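Long-range contacts in prolyl-tRNA synthetase (Giardia lamblia ATCC 50803, PDB 3IAL), which probably joins L-proline to its tRNA at the cost of ATP, by way of a prolyl-adenylate intermediate: residues Phe28-Met32 and Lys160-Arg164; Val235-Ala239 and Arg276-Cys280; Val381-Val385 and Tyr424-Leu428; Glu397-Ser402 and Val413-Ile417. One frame throughout, in Å; residues are numbered along the deposited sequence.

Contact 1: Phe28-Met32 and Lys160-Arg164; sequences FDAIM and KPLIR. With PR8 (5'-O-[(R)-hydroxy{[(2S)-pyrrolidin-2-ylcarbonyl]oxy}phosphoryl]adenosine), chain H.
Met32 of the helix and Pro161 of the loop bring the backbones closest, 7.8 Å between their CA atoms, and side chains fill the gap. The loop turns back on itself: Lys160 O takes the backbone N-H groups of both Ile163 and Arg164, which face Lys160 as a classic beta bulge. Into this turn the helix pushes the ring of Phe28, carried outward with CG anti to the backbone N (chi1 -173°). CD1 of Ile163 lies over one ring face in a CH-pi contact, 4.2 Å from the centroid; CE of Met32, from the same helix, covers the opposite face near the rim. Pro161 O sits at the ring edge, 3.3 Å from Phe28 CE2. The chain of Lys160 runs obliquely by the ring, CE 3.5 Å from Phe28 CD2. Its last torsion then bends (chi4 80°). NZ, so placed, makes a salt bridge to Asp29 OD1 at 3.0 Å, from above the carboxylate plane. Met32 SD rests 3.9 Å from Leu162 CD1 and also touches Pro161 CB. Lying between antiparallel strands 143-152 and 167-177, the loop matches the motif 2 loop of class II synthetases; its Leu162, Ile163 and Arg164 line the adenylate pocket, with Ile163 O 3.3 Å from N1 of the adenine. Helix 276-285 packs against both segments through Ala279, Leu282 and Ser283, while Val38 of strand 38-39 touches Met32 and Pro161.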
loop_
_atom_site.group_PDB
_atom_site.type_symbol
_atom_site.label_atom_id
_atom_site.label_comp_id
_atom_site.label_asym_id
_atom_site.label_seq_id
_atom_site.Cartn_x
_atom_site.Cartn_y
_atom_site.Cartn_z
ATOM N N PHE B 28 -18.409 -20.328 -1.919
ATOM C CA PHE B 28 -17.208 -19.488 -1.961
ATOM C C PHE B 28 -16.772 -19.180 -3.389
ATOM O O PHE B 28 -16.576 -18.015 -3.738
ATOM C CB PHE B 28 -16.060 -20.158 -1.201
ATOM C CG PHE B 28 -14.845 -19.294 -1.049
ATOM C CD1 PHE B 28 -14.718 -18.441 0.036
ATOM C CD2 PHE B 28 -13.820 -19.335 -1.995
ATOM C CE1 PHE B 28 -13.582 -17.646 0.197
ATOM C CE2 PHE B 28 -12.688 -18.537 -1.853
ATOM C CZ PHE B 28 -12.569 -17.690 -0.751
ATOM N N ASP B 29 -16.627 -20.219 -4.211
ATOM C CA ASP B 29 -16.235 -20.040 -5.611
ATOM C C ASP B 29 -17.205 -19.150 -6.379
ATOM O O ASP B 29 -16.775 -18.262 -7.121
ATOM C CB ASP B 29 -16.111 -21.385 -6.330
ATOM C CG ASP B 29 -14.899 -22.183 -5.884
ATOM O OD1 ASP B 29 -13.933 -21.594 -5.341
ATOM O OD2 ASP B 29 -14.925 -23.414 -6.076
ATOM N N ALA B 30 -18.506 -19.378 -6.198
ATOM C CA ALA B 30 -19.518 -18.594 -6.897
ATOM C C ALA B 30 -19.522 -17.121 -6.422
ATOM O O ALA B 30 -19.570 -16.199 -7.240
ATOM C CB ALA B 30 -20.903 -19.226 -6.731
ATOM N N ILE B 31 -19.450 -16.895 -5.114
ATOM C CA ILE B 31 -19.431 -15.519 -4.611
ATOM C C ILE B 31 -18.167 -14.760 -5.062
ATOM O O ILE B 31 -18.249 -13.569 -5.339
ATOM C CB ILE B 31 -19.645 -15.428 -3.073
ATOM C CG1 ILE B 31 -20.155 -14.032 -2.680
ATOM C CG2 ILE B 31 -18.355 -15.768 -2.313
ATOM C CD1 ILE B 31 -21.361 -13.527 -3.513
ATOM N N MET B 32 -17.021 -15.445 -5.166
ATOM C CA MET B 32 -15.781 -14.817 -5.665
ATOM C C MET B 32 -16.018 -14.187 -7.027
ATOM O O MET B 32 -15.599 -13.049 -7.276
ATOM C CB MET B 32 -14.630 -15.824 -5.814
ATOM C CG MET B 32 -13.972 -16.322 -4.540
ATOM S SD MET B 32 -13.200 -15.055 -3.525
ATOM C CE MET B 32 -14.416 -14.929 -2.221
ATOM N N LYS B 160 -7.153 -22.074 -4.439
ATOM C CA LYS B 160 -8.448 -21.482 -4.145
ATOM C C LYS B 160 -8.165 -20.019 -3.821
ATOM O O LYS B 160 -7.311 -19.737 -2.977
ATOM C CB LYS B 160 -9.100 -22.204 -2.949
ATOM C CG LYS B 160 -10.575 -21.833 -2.653
ATOM C CD LYS B 160 -11.264 -22.946 -1.826
ATOM C CE LYS B 160 -12.755 -22.667 -1.519
ATOM N NZ LYS B 160 -13.727 -22.971 -2.650
ATOM N N PRO B 161 -8.853 -19.077 -4.494
ATOM C CA PRO B 161 -8.623 -17.650 -4.238
ATOM C C PRO B 161 -8.602 -17.294 -2.755
ATOM O O PRO B 161 -9.440 -17.780 -1.995
ATOM C CB PRO B 161 -9.813 -16.976 -4.927
ATOM C CG PRO B 161 -10.128 -17.872 -6.037
ATOM C CD PRO B 161 -9.859 -19.270 -5.544
ATOM N N LEU B 162 -7.631 -16.464 -2.364
ATOM C CA LEU B 162 -7.484 -15.957 -0.996
ATOM C C LEU B 162 -6.949 -16.991 0.003
ATOM O O LEU B 162 -6.228 -16.631 0.924
ATOM C CB LEU B 162 -8.795 -15.360 -0.460
ATOM C CG LEU B 162 -9.557 -14.389 -1.358
ATOM C CD1 LEU B 162 -10.781 -13.879 -0.647
ATOM C CD2 LEU B 162 -8.669 -13.222 -1.768
ATOM N N ILE B 163 -7.300 -18.257 -0.181
ATOM C CA ILE B 163 -7.050 -19.307 0.809
ATOM C C ILE B 163 -5.766 -20.084 0.501
ATOM O O ILE B 163 -4.968 -20.325 1.391
ATOM C CB ILE B 163 -8.280 -20.265 0.898
ATOM C CG1 ILE B 163 -9.431 -19.564 1.624
ATOM C CG2 ILE B 163 -7.933 -21.572 1.592
ATOM C CD1 ILE B 163 -10.761 -20.243 1.449
ATOM N N ARG B 164 -5.584 -20.481 -0.754
ATOM C CA ARG B 164 -4.390 -21.213 -1.186
ATOM C C ARG B 164 -3.999 -20.751 -2.580
ATOM O O ARG B 164 -4.524 -21.256 -3.560
ATOM C CB ARG B 164 -4.640 -22.729 -1.230
ATOM C CG ARG B 164 -4.522 -23.451 0.098
ATOM C CD ARG B 164 -4.324 -24.956 -0.131
ATOM N NE ARG B 164 -5.394 -25.503 -0.970
ATOM C CZ ARG B 164 -6.489 -26.117 -0.524
ATOM N NH1 ARG B 164 -6.684 -26.319 0.778
ATOM N NH2 ARG B 164 -7.398 -26.548 -1.395
HETATM C C PR8 H . 5.334 -16.854 8.354
HETATM N N PR8 H . 7.242 -15.425 7.960
HETATM O O PR8 H . 5.404 -17.071 7.143
HETATM P P PR8 H . 3.309 -18.291 8.466
HETATM N N1 PR8 H . -2.253 -18.636 0.509
HETATM C C2 PR8 H . -2.748 -17.659 1.261
HETATM N N3 PR8 H . -2.266 -17.385 2.475
HETATM C C4 PR8 H . -1.258 -18.086 2.992
HETATM C C5 PR8 H . -0.720 -19.123 2.236
HETATM C C6 PR8 H . -1.236 -19.389 0.970
HETATM N N6 PR8 H . -0.725 -20.373 0.230
HETATM N N7 PR8 H . 0.257 -19.669 2.950
HETATM C C8 PR8 H . 0.337 -19.010 4.108
HETATM N N9 PR8 H . -0.592 -18.044 4.146
HETATM C CA PR8 H . 6.318 -15.886 9.010
HETATM C CB PR8 H . 5.556 -14.664 9.497
HETATM C CD PR8 H . 7.295 -13.969 8.032
HETATM C CG PR8 H . 5.870 -13.584 8.452
HETATM C "C1'" PR8 H . -0.801 -17.106 5.295
HETATM O O10 PR8 H . 4.449 -17.427 9.214
HETATM O O1P PR8 H . 3.815 -19.569 7.904
HETATM C "C2'" PR8 H . -1.351 -17.821 6.553
HETATM O "O2'" PR8 H . -2.340 -16.999 7.192
HETATM O O2P PR8 H . 2.197 -18.570 9.590
HETATM C "C3'" PR8 H . -0.147 -17.869 7.464
HETATM O "O3'" PR8 H . -0.559 -17.961 8.830
HETATM C "C4'" PR8 H . 0.385 -16.480 7.164
HETATM O "O4'" PR8 H . 0.469 -16.517 5.722
HETATM C "C5'" PR8 H . 1.734 -16.310 7.829
HETATM O "O5'" PR8 H . 2.627 -17.313 7.387
#

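Contact 2: Val235-Ala239 and Arg276-Cys280; sequences VLQTA and RVLAC. With PR8 (5'-O-[(R)-hydroxy{[(2S)-pyrrolidin-2-ylcarbonyl]oxy}phosphoryl]adenosine), chain H.
The guanidinium of Arg276 is sandwiched between a leucine methyl and the adenine of the prolyl-adenylate: Leu236 CD1 lies 3.6 Å above one face, and the base covers the opposite face. Extended from CG to NE, the arginine reaches past the strand and sends NH1 to Gln237 O, 2.8 Å away. That bond lies in the carbonyl plane, on a lone pair, and close to the guanidinium plane. The same Gln237 O accepts a hydrogen bond from the ribose O2' hydroxyl at 3.0 Å, so one backbone oxygen holds arginine and nucleotide together. Ile163 O probably accepts from NE on the side away from Gln237. Strand 235-245 and helix 276-285 belong to the class II synthetase core, where an arginine stacked on adenine is the hallmark of motif 3; Arg276, at the start of its helix, fits that role. Gln237 NE2 donates to the ribose O3' at 3.0 Å, while its OE1 is held by Arg211. The axes of the two short segments cross at -122°, 8.4 Å apart at closest. Thr238 CG2 packs 3.7 Å from Val277 CG2, and Leu236 CD2 touches Ala279 CB and Cys280 SG. Thr238 OG1 donates back to Leu236 O and lies 3.3 Å from Cys280 SG.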
loop_
_atom_site.group_PDB
_atom_site.type_symbol
_atom_site.label_atom_id
_atom_site.label_comp_id
_atom_site.label_asym_id
_atom_site.label_seq_id
_atom_site.Cartn_x
_atom_site.Cartn_y
_atom_site.Cartn_z
ATOM N N VAL B 235 -10.545 -25.930 9.559
ATOM C CA VAL B 235 -9.924 -24.707 10.083
ATOM C C VAL B 235 -8.915 -24.138 9.073
ATOM O O VAL B 235 -8.282 -24.878 8.313
ATOM C CB VAL B 235 -9.191 -24.936 11.424
ATOM C CG1 VAL B 235 -10.169 -25.346 12.515
ATOM C CG2 VAL B 235 -8.065 -25.970 11.259
ATOM N N LEU B 236 -8.764 -22.820 9.099
ATOM C CA LEU B 236 -7.830 -22.115 8.248
ATOM C C LEU B 236 -6.841 -21.363 9.129
ATOM O O LEU B 236 -7.254 -20.539 9.945
ATOM C CB LEU B 236 -8.618 -21.128 7.376
ATOM C CG LEU B 236 -7.847 -20.359 6.305
ATOM C CD1 LEU B 236 -7.280 -21.330 5.271
ATOM C CD2 LEU B 236 -8.748 -19.320 5.650
ATOM N N GLN B 237 -5.543 -21.633 8.980
ATOM C CA GLN B 237 -4.528 -20.890 9.728
ATOM C C GLN B 237 -4.444 -19.496 9.143
ATOM O O GLN B 237 -4.028 -19.314 7.998
ATOM C CB GLN B 237 -3.148 -21.556 9.688
ATOM C CG GLN B 237 -2.104 -20.803 10.506
ATOM C CD GLN B 237 -0.703 -21.351 10.355
ATOM O OE1 GLN B 237 -0.486 -22.556 10.424
ATOM N NE2 GLN B 237 0.263 -20.461 10.163
ATOM N N THR B 238 -4.818 -18.515 9.948
ATOM C CA THR B 238 -5.079 -17.153 9.482
ATOM C C THR B 238 -4.147 -16.124 10.127
ATOM O O THR B 238 -4.092 -14.974 9.701
ATOM C CB THR B 238 -6.563 -16.826 9.752
ATOM O OG1 THR B 238 -7.369 -17.803 9.076
ATOM C CG2 THR B 238 -6.957 -15.425 9.280
ATOM N N ALA B 239 -3.413 -16.538 11.154
ATOM C CA ALA B 239 -2.284 -15.762 11.651
ATOM C C ALA B 239 -1.179 -16.726 12.025
ATOM O O ALA B 239 -1.451 -17.819 12.512
ATOM C CB ALA B 239 -2.682 -14.930 12.852
ATOM N N ARG B 276 -6.001 -14.636 3.609
ATOM C CA ARG B 276 -6.844 -15.537 4.406
ATOM C C ARG B 276 -7.720 -14.825 5.439
ATOM O O ARG B 276 -8.783 -15.324 5.786
ATOM C CB ARG B 276 -5.978 -16.575 5.122
ATOM C CG ARG B 276 -5.383 -17.579 4.186
ATOM C CD ARG B 276 -4.562 -18.585 4.940
ATOM N NE ARG B 276 -4.282 -19.750 4.123
ATOM C CZ ARG B 276 -3.683 -20.849 4.551
ATOM N NH1 ARG B 276 -3.276 -20.957 5.817
ATOM N NH2 ARG B 276 -3.498 -21.855 3.700
ATOM N N VAL B 277 -7.267 -13.681 5.946
ATOM C CA VAL B 277 -8.071 -12.877 6.876
ATOM C C VAL B 277 -9.366 -12.434 6.179
ATOM O O VAL B 277 -10.462 -12.582 6.738
ATOM C CB VAL B 277 -7.305 -11.639 7.383
ATOM C CG1 VAL B 277 -8.153 -10.841 8.378
ATOM C CG2 VAL B 277 -5.977 -12.040 8.025
ATOM N N LEU B 278 -9.227 -11.918 4.954
ATOM C CA LEU B 278 -10.373 -11.547 4.125
ATOM C C LEU B 278 -11.237 -12.777 3.833
ATOM O O LEU B 278 -12.456 -12.722 3.964
ATOM C CB LEU B 278 -9.912 -10.885 2.822
ATOM C CG LEU B 278 -10.983 -10.401 1.840
ATOM C CD1 LEU B 278 -11.874 -9.352 2.491
ATOM C CD2 LEU B 278 -10.349 -9.854 0.552
ATOM N N ALA B 279 -10.607 -13.886 3.463
ATOM C CA ALA B 279 -11.333 -15.143 3.260
ATOM C C ALA B 279 -12.249 -15.452 4.452
ATOM O O ALA B 279 -13.424 -15.776 4.261
ATOM C CB ALA B 279 -10.372 -16.289 3.018
ATOM N N CYS B 280 -11.713 -15.339 5.668
ATOM C CA CYS B 280 -12.477 -15.614 6.898
ATOM C C CYS B 280 -13.685 -14.687 7.063
ATOM O O CYS B 280 -14.806 -15.150 7.227
ATOM C CB CYS B 280 -11.586 -15.500 8.137
ATOM S SG CYS B 280 -10.406 -16.844 8.345
HETATM C C PR8 H . 5.334 -16.854 8.354
HETATM N N PR8 H . 7.242 -15.425 7.960
HETATM O O PR8 H . 5.404 -17.071 7.143
HETATM P P PR8 H . 3.309 -18.291 8.466
HETATM N N1 PR8 H . -2.253 -18.636 0.509
HETATM C C2 PR8 H . -2.748 -17.659 1.261
HETATM N N3 PR8 H . -2.266 -17.385 2.475
HETATM C C4 PR8 H . -1.258 -18.086 2.992
HETATM C C5 PR8 H . -0.720 -19.123 2.236
HETATM C C6 PR8 H . -1.236 -19.389 0.970
HETATM N N6 PR8 H . -0.725 -20.373 0.230
HETATM N N7 PR8 H . 0.257 -19.669 2.950
HETATM C C8 PR8 H . 0.337 -19.010 4.108
HETATM N N9 PR8 H . -0.592 -18.044 4.146
HETATM C CA PR8 H . 6.318 -15.886 9.010
HETATM C CB PR8 H . 5.556 -14.664 9.497
HETATM C CD PR8 H . 7.295 -13.969 8.032
HETATM C CG PR8 H . 5.870 -13.584 8.452
HETATM C "C1'" PR8 H . -0.801 -17.106 5.295
HETATM O O10 PR8 H . 4.449 -17.427 9.214
HETATM O O1P PR8 H . 3.815 -19.569 7.904
HETATM C "C2'" PR8 H . -1.351 -17.821 6.553
HETATM O "O2'" PR8 H . -2.340 -16.999 7.192
HETATM O O2P PR8 H . 2.197 -18.570 9.590
HETATM C "C3'" PR8 H . -0.147 -17.869 7.464
HETATM O "O3'" PR8 H . -0.559 -17.961 8.830
HETATM C "C4'" PR8 H . 0.385 -16.480 7.164
HETATM O "O4'" PR8 H . 0.469 -16.517 5.722
HETATM C "C5'" PR8 H . 1.734 -16.310 7.829
HETATM O "O5'" PR8 H . 2.627 -17.313 7.387
#

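Contact 3: Val381-Val385 and Tyr424-Leu428; sequences VPRDV and YKARL
Asp384 lays its carboxylate along the side of the Arg427 guanidinium, the two planes 23° apart and thus nearly coplanar. The result is a side-on, two-pronged salt bridge: NE of Arg427 reaches Asp384 OD2 at 2.9 Å, and NH2 reaches Asp384 OD1 at 3.1 Å. Both oxygens use their syn lone pairs, and both bonds are nearly straight. This pair of hydrogen bonds fixes the rotation of both flat groups. The carboxylate is placed by a first torsion that sets CG between the backbone N and the carbonyl carbon (chi1 64°); the arginine answers by bending at chi3, which folds its head over the helix so that CA of Tyr424 covers one face. Pro382 CB comes in at the guanidinium edge, 3.4 Å from Arg427 NH2. The Tyr424 ring stands almost upright to the carboxylate and turns its edge to it, CD1 lying 3.4 Å from Asp384 OD1. Its hydroxyl is hydrogen-bonded to Leu293 O. Leu428 CD2 also touches Asp384 CB at 4.0 Å. Arg383 CB lies 4.0 Å from Tyr424 CE1. The contact joins the end of strand 377-382, in the five-stranded mixed sheet of the anticodon-binding domain, to the long helix 416-438. Strand 364-369 touches Pro382 through Leu364, and strand 391-394 places Arg391 against Pro382 and Val385.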
loop_
_atom_site.group_PDB
_atom_site.type_symbol
_atom_site.label_atom_id
_atom_site.label_comp_id
_atom_site.label_asym_id
_atom_site.label_seq_id
_atom_site.Cartn_x
_atom_site.Cartn_y
_atom_site.Cartn_z
ATOM N N VAL B 381 -32.316 -0.115 6.030
ATOM C CA VAL B 381 -32.347 -1.575 6.081
ATOM C C VAL B 381 -30.922 -2.113 6.195
ATOM O O VAL B 381 -30.136 -1.944 5.266
ATOM C CB VAL B 381 -33.005 -2.151 4.807
ATOM C CG1 VAL B 381 -33.095 -3.684 4.878
ATOM C CG2 VAL B 381 -34.398 -1.525 4.585
ATOM N N PRO B 382 -30.572 -2.732 7.341
ATOM C CA PRO B 382 -29.256 -3.364 7.450
ATOM C C PRO B 382 -29.209 -4.688 6.693
ATOM O O PRO B 382 -30.235 -5.349 6.539
ATOM C CB PRO B 382 -29.078 -3.598 8.963
ATOM C CG PRO B 382 -30.258 -2.984 9.626
ATOM C CD PRO B 382 -31.325 -2.835 8.599
ATOM N N ARG B 383 -28.018 -5.064 6.251
ATOM C CA ARG B 383 -27.830 -6.199 5.348
ATOM C C ARG B 383 -28.086 -7.570 5.988
ATOM O O ARG B 383 -28.586 -8.473 5.326
ATOM C CB ARG B 383 -26.403 -6.154 4.765
ATOM C CG ARG B 383 -25.998 -7.345 3.921
ATOM C CD ARG B 383 -26.911 -7.556 2.717
ATOM N NE ARG B 383 -26.478 -8.714 1.949
ATOM C CZ ARG B 383 -26.789 -9.982 2.222
ATOM N NH1 ARG B 383 -27.575 -10.301 3.254
ATOM N NH2 ARG B 383 -26.308 -10.947 1.446
ATOM N N ASP B 384 -27.725 -7.732 7.259
ATOM C CA ASP B 384 -27.783 -9.049 7.903
ATOM C C ASP B 384 -29.193 -9.507 8.270
ATOM O O ASP B 384 -29.449 -10.707 8.314
ATOM C CB ASP B 384 -26.895 -9.089 9.143
ATOM C CG ASP B 384 -27.362 -8.131 10.231
ATOM O OD1 ASP B 384 -27.860 -7.035 9.888
ATOM O OD2 ASP B 384 -27.227 -8.483 11.425
ATOM N N VAL B 385 -30.090 -8.562 8.545
ATOM C CA VAL B 385 -31.472 -8.886 8.941
ATOM C C VAL B 385 -32.472 -8.633 7.817
ATOM O O VAL B 385 -33.518 -9.287 7.752
ATOM C CB VAL B 385 -31.925 -8.090 10.194
ATOM C CG1 VAL B 385 -31.234 -8.623 11.440
ATOM C CG2 VAL B 385 -31.672 -6.591 10.018
ATOM N N TYR B 424 -24.992 -3.235 13.728
ATOM C CA TYR B 424 -24.753 -4.229 12.669
ATOM C C TYR B 424 -23.496 -5.066 12.938
ATOM O O TYR B 424 -23.547 -6.296 12.909
ATOM C CB TYR B 424 -24.673 -3.485 11.334
ATOM C CG TYR B 424 -24.188 -4.237 10.116
ATOM C CD1 TYR B 424 -24.985 -5.188 9.483
ATOM C CD2 TYR B 424 -22.967 -3.921 9.538
ATOM C CE1 TYR B 424 -24.543 -5.832 8.328
ATOM C CE2 TYR B 424 -22.525 -4.550 8.401
ATOM C CZ TYR B 424 -23.305 -5.506 7.797
ATOM O OH TYR B 424 -22.833 -6.126 6.655
ATOM N N LYS B 425 -22.385 -4.388 13.222
ATOM C CA LYS B 425 -21.143 -5.037 13.640
ATOM C C LYS B 425 -21.349 -5.966 14.820
ATOM O O LYS B 425 -20.879 -7.103 14.808
ATOM C CB LYS B 425 -20.105 -3.990 14.052
ATOM C CG LYS B 425 -19.270 -3.433 12.918
ATOM C CD LYS B 425 -18.293 -2.384 13.420
ATOM C CE LYS B 425 -17.164 -2.983 14.263
ATOM N NZ LYS B 425 -16.123 -1.960 14.541
ATOM N N ALA B 426 -22.037 -5.465 15.848
ATOM C CA ALA B 426 -22.260 -6.223 17.076
ATOM C C ALA B 426 -23.120 -7.472 16.841
ATOM O O ALA B 426 -22.870 -8.505 17.469
ATOM C CB ALA B 426 -22.868 -5.329 18.172
ATOM N N ARG B 427 -24.103 -7.397 15.938
ATOM C CA ARG B 427 -24.868 -8.596 15.552
ATOM C C ARG B 427 -24.003 -9.598 14.766
ATOM O O ARG B 427 -24.078 -10.804 15.010
ATOM C CB ARG B 427 -26.121 -8.248 14.739
ATOM C CG ARG B 427 -27.192 -7.502 15.529
ATOM C CD ARG B 427 -28.479 -7.322 14.730
ATOM N NE ARG B 427 -28.283 -6.644 13.447
ATOM C CZ ARG B 427 -28.333 -5.327 13.246
ATOM N NH1 ARG B 427 -28.565 -4.480 14.246
ATOM N NH2 ARG B 427 -28.145 -4.846 12.024
ATOM N N LEU B 428 -23.189 -9.110 13.827
ATOM C CA LEU B 428 -22.278 -9.993 13.084
ATOM C C LEU B 428 -21.316 -10.712 14.045
ATOM O O LEU B 428 -21.096 -11.922 13.935
ATOM C CB LEU B 428 -21.469 -9.211 12.042
ATOM C CG LEU B 428 -22.185 -8.575 10.842
ATOM C CD1 LEU B 428 -21.139 -7.949 9.909
ATOM C CD2 LEU B 428 -23.060 -9.554 10.070
#

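Contact 4: Glu397-Ser402 and Val413-Ile417; sequences EVMKVS and VKNVI
ND2 of Asn415 is gripped by two backbone carbonyls across the contact, Lys400 O at 2.7 Å and Val398 O at 3.0 Å. Both oxygens lie near the amide plane of the asparagine, so its two N-H groups are aimed at them, although each carbonyl is met from above its own plane. The side chain gets there with CG anti to the backbone N (chi1 171°). From the N-cap position, OD1 accepts a weak capping bond from Ile417 N and another weak one from Lys418 N. One amide thus joins the region of helix 395-399 and the turn after it to the start of helix 416-438. Further along, Ser402 and Lys414 form an antiparallel hydrogen-bonded pair: Lys414 N gives to Ser402 O at 2.7 Å and Ser402 N to Lys414 O at 3.1 Å. Beside this pair the methyls Val401 CG1 and Val413 CG1 meet at 3.5 Å. On the helical side, Val416 CG1 presses 3.7 Å from Val398 CA, and Ile417 CG1 lies 4.0 Å from Val398 CG1. The pair Ser402 and Lys414 begins the two-stranded hairpin 402-405 and 411-414. Helix 315-334 packs on Val401 and Ile417 through Thr331 and Leu332, and Ile393 of strand 391-394 touches Val398 and Val416.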
loop_
_atom_site.group_PDB
_atom_site.type_symbol
_atom_site.label_atom_id
_atom_site.label_comp_id
_atom_site.label_asym_id
_atom_site.label_seq_id
_atom_site.Cartn_x
_atom_site.Cartn_y
_atom_site.Cartn_z
ATOM N N GLU B 397 -33.516 13.112 12.013
ATOM C CA GLU B 397 -32.668 12.276 12.875
ATOM C C GLU B 397 -31.439 11.779 12.108
ATOM O O GLU B 397 -30.322 11.855 12.610
ATOM C CB GLU B 397 -33.471 11.096 13.433
ATOM C CG GLU B 397 -32.790 10.349 14.572
ATOM C CD GLU B 397 -33.676 9.283 15.202
ATOM O OE1 GLU B 397 -34.918 9.446 15.200
ATOM O OE2 GLU B 397 -33.128 8.280 15.712
ATOM N N VAL B 398 -31.652 11.285 10.888
ATOM C CA VAL B 398 -30.558 10.834 10.023
ATOM C C VAL B 398 -29.519 11.941 9.754
ATOM O O VAL B 398 -28.322 11.654 9.657
ATOM C CB VAL B 398 -31.099 10.250 8.692
ATOM C CG1 VAL B 398 -29.994 10.063 7.678
ATOM C CG2 VAL B 398 -31.822 8.927 8.952
ATOM N N MET B 399 -29.975 13.191 9.649
ATOM C CA MET B 399 -29.079 14.339 9.449
ATOM C C MET B 399 -28.454 14.814 10.777
ATOM O O MET B 399 -27.476 15.564 10.772
ATOM C CB MET B 399 -29.831 15.511 8.805
ATOM C CG MET B 399 -30.584 15.188 7.501
ATOM S SD MET B 399 -29.604 15.283 5.989
ATOM C CE MET B 399 -29.316 17.043 5.862
ATOM N N LYS B 400 -29.021 14.378 11.902
ATOM C CA LYS B 400 -28.573 14.798 13.228
ATOM C C LYS B 400 -27.205 14.208 13.564
ATOM O O LYS B 400 -27.037 12.988 13.581
ATOM C CB LYS B 400 -29.595 14.383 14.287
ATOM C CG LYS B 400 -29.240 14.713 15.726
ATOM C CD LYS B 400 -30.422 14.340 16.609
ATOM C CE LYS B 400 -30.105 14.376 18.086
ATOM N NZ LYS B 400 -31.343 14.121 18.907
ATOM N N VAL B 401 -26.246 15.094 13.823
ATOM C CA VAL B 401 -24.884 14.728 14.181
ATOM C C VAL B 401 -24.494 15.508 15.433
ATOM O O VAL B 401 -24.609 16.735 15.460
ATOM C CB VAL B 401 -23.895 15.070 13.036
ATOM C CG1 VAL B 401 -22.459 14.737 13.437
ATOM C CG2 VAL B 401 -24.284 14.326 11.749
ATOM N N SER B 402 -24.069 14.790 16.471
ATOM C CA SER B 402 -23.532 15.405 17.676
ATOM C C SER B 402 -22.066 14.993 17.837
ATOM O O SER B 402 -21.667 13.891 17.448
ATOM C CB SER B 402 -24.355 15.029 18.916
ATOM O OG SER B 402 -24.234 13.652 19.224
ATOM N N VAL B 413 -17.829 11.438 17.359
ATOM C CA VAL B 413 -19.014 11.814 16.591
ATOM C C VAL B 413 -20.110 10.768 16.769
ATOM O O VAL B 413 -19.823 9.572 16.816
ATOM C CB VAL B 413 -18.678 11.979 15.096
ATOM C CG1 VAL B 413 -19.896 12.447 14.316
ATOM C CG2 VAL B 413 -17.537 12.976 14.923
ATOM N N LYS B 414 -21.357 11.225 16.881
ATOM C CA LYS B 414 -22.505 10.340 17.107
ATOM C C LYS B 414 -23.643 10.632 16.125
ATOM O O LYS B 414 -23.963 11.791 15.851
ATOM C CB LYS B 414 -23.018 10.488 18.538
ATOM C CG LYS B 414 -22.073 9.944 19.597
ATOM C CD LYS B 414 -22.628 10.181 20.994
ATOM C CE LYS B 414 -21.634 9.767 22.065
ATOM N NZ LYS B 414 -22.003 10.322 23.394
ATOM N N ASN B 415 -24.264 9.567 15.625
ATOM C CA ASN B 415 -25.274 9.664 14.578
ATOM C C ASN B 415 -26.023 8.341 14.455
ATOM O O ASN B 415 -25.454 7.277 14.692
ATOM C CB ASN B 415 -24.600 10.024 13.253
ATOM C CG ASN B 415 -25.540 9.932 12.065
ATOM O OD1 ASN B 415 -25.539 8.938 11.338
ATOM N ND2 ASN B 415 -26.344 10.971 11.860
ATOM N N VAL B 416 -27.292 8.406 14.072
ATOM C CA VAL B 416 -28.124 7.215 13.990
ATOM C C VAL B 416 -27.594 6.203 12.962
ATOM O O VAL B 416 -27.596 5.014 13.228
ATOM C CB VAL B 416 -29.619 7.574 13.709
ATOM C CG1 VAL B 416 -29.815 8.045 12.282
ATOM C CG2 VAL B 416 -30.530 6.393 14.030
ATOM N N ILE B 417 -27.113 6.669 11.809
ATOM C CA ILE B 417 -26.577 5.755 10.793
ATOM C C ILE B 417 -25.303 5.075 11.311
ATOM O O ILE B 417 -25.128 3.872 11.145
ATOM C CB ILE B 417 -26.301 6.461 9.430
ATOM C CG1 ILE B 417 -27.563 7.148 8.898
ATOM C CG2 ILE B 417 -25.795 5.459 8.410
ATOM C CD1 ILE B 417 -28.811 6.282 8.935
#

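How the contacts relate
From the N terminus, contact 1 comes first, closing a long loop of 127 residues between helix 24-34 and the loop before strand 167-177. Contact 2 follows in series, closing 36 residues within the class II core. These two touch through Ile163, which packs on Leu236 and Ala279, and both reach the prolyl-adenylate. Contacts 3 and 4 come later in the chain. Contact 4, a tight closure of 10 residues, is nested inside the 38-residue loop of contact 3; both use helix 416-438, one at its start and one further along, with centres about 18 Å apart. They tie that helix to the anticodon-binding domain.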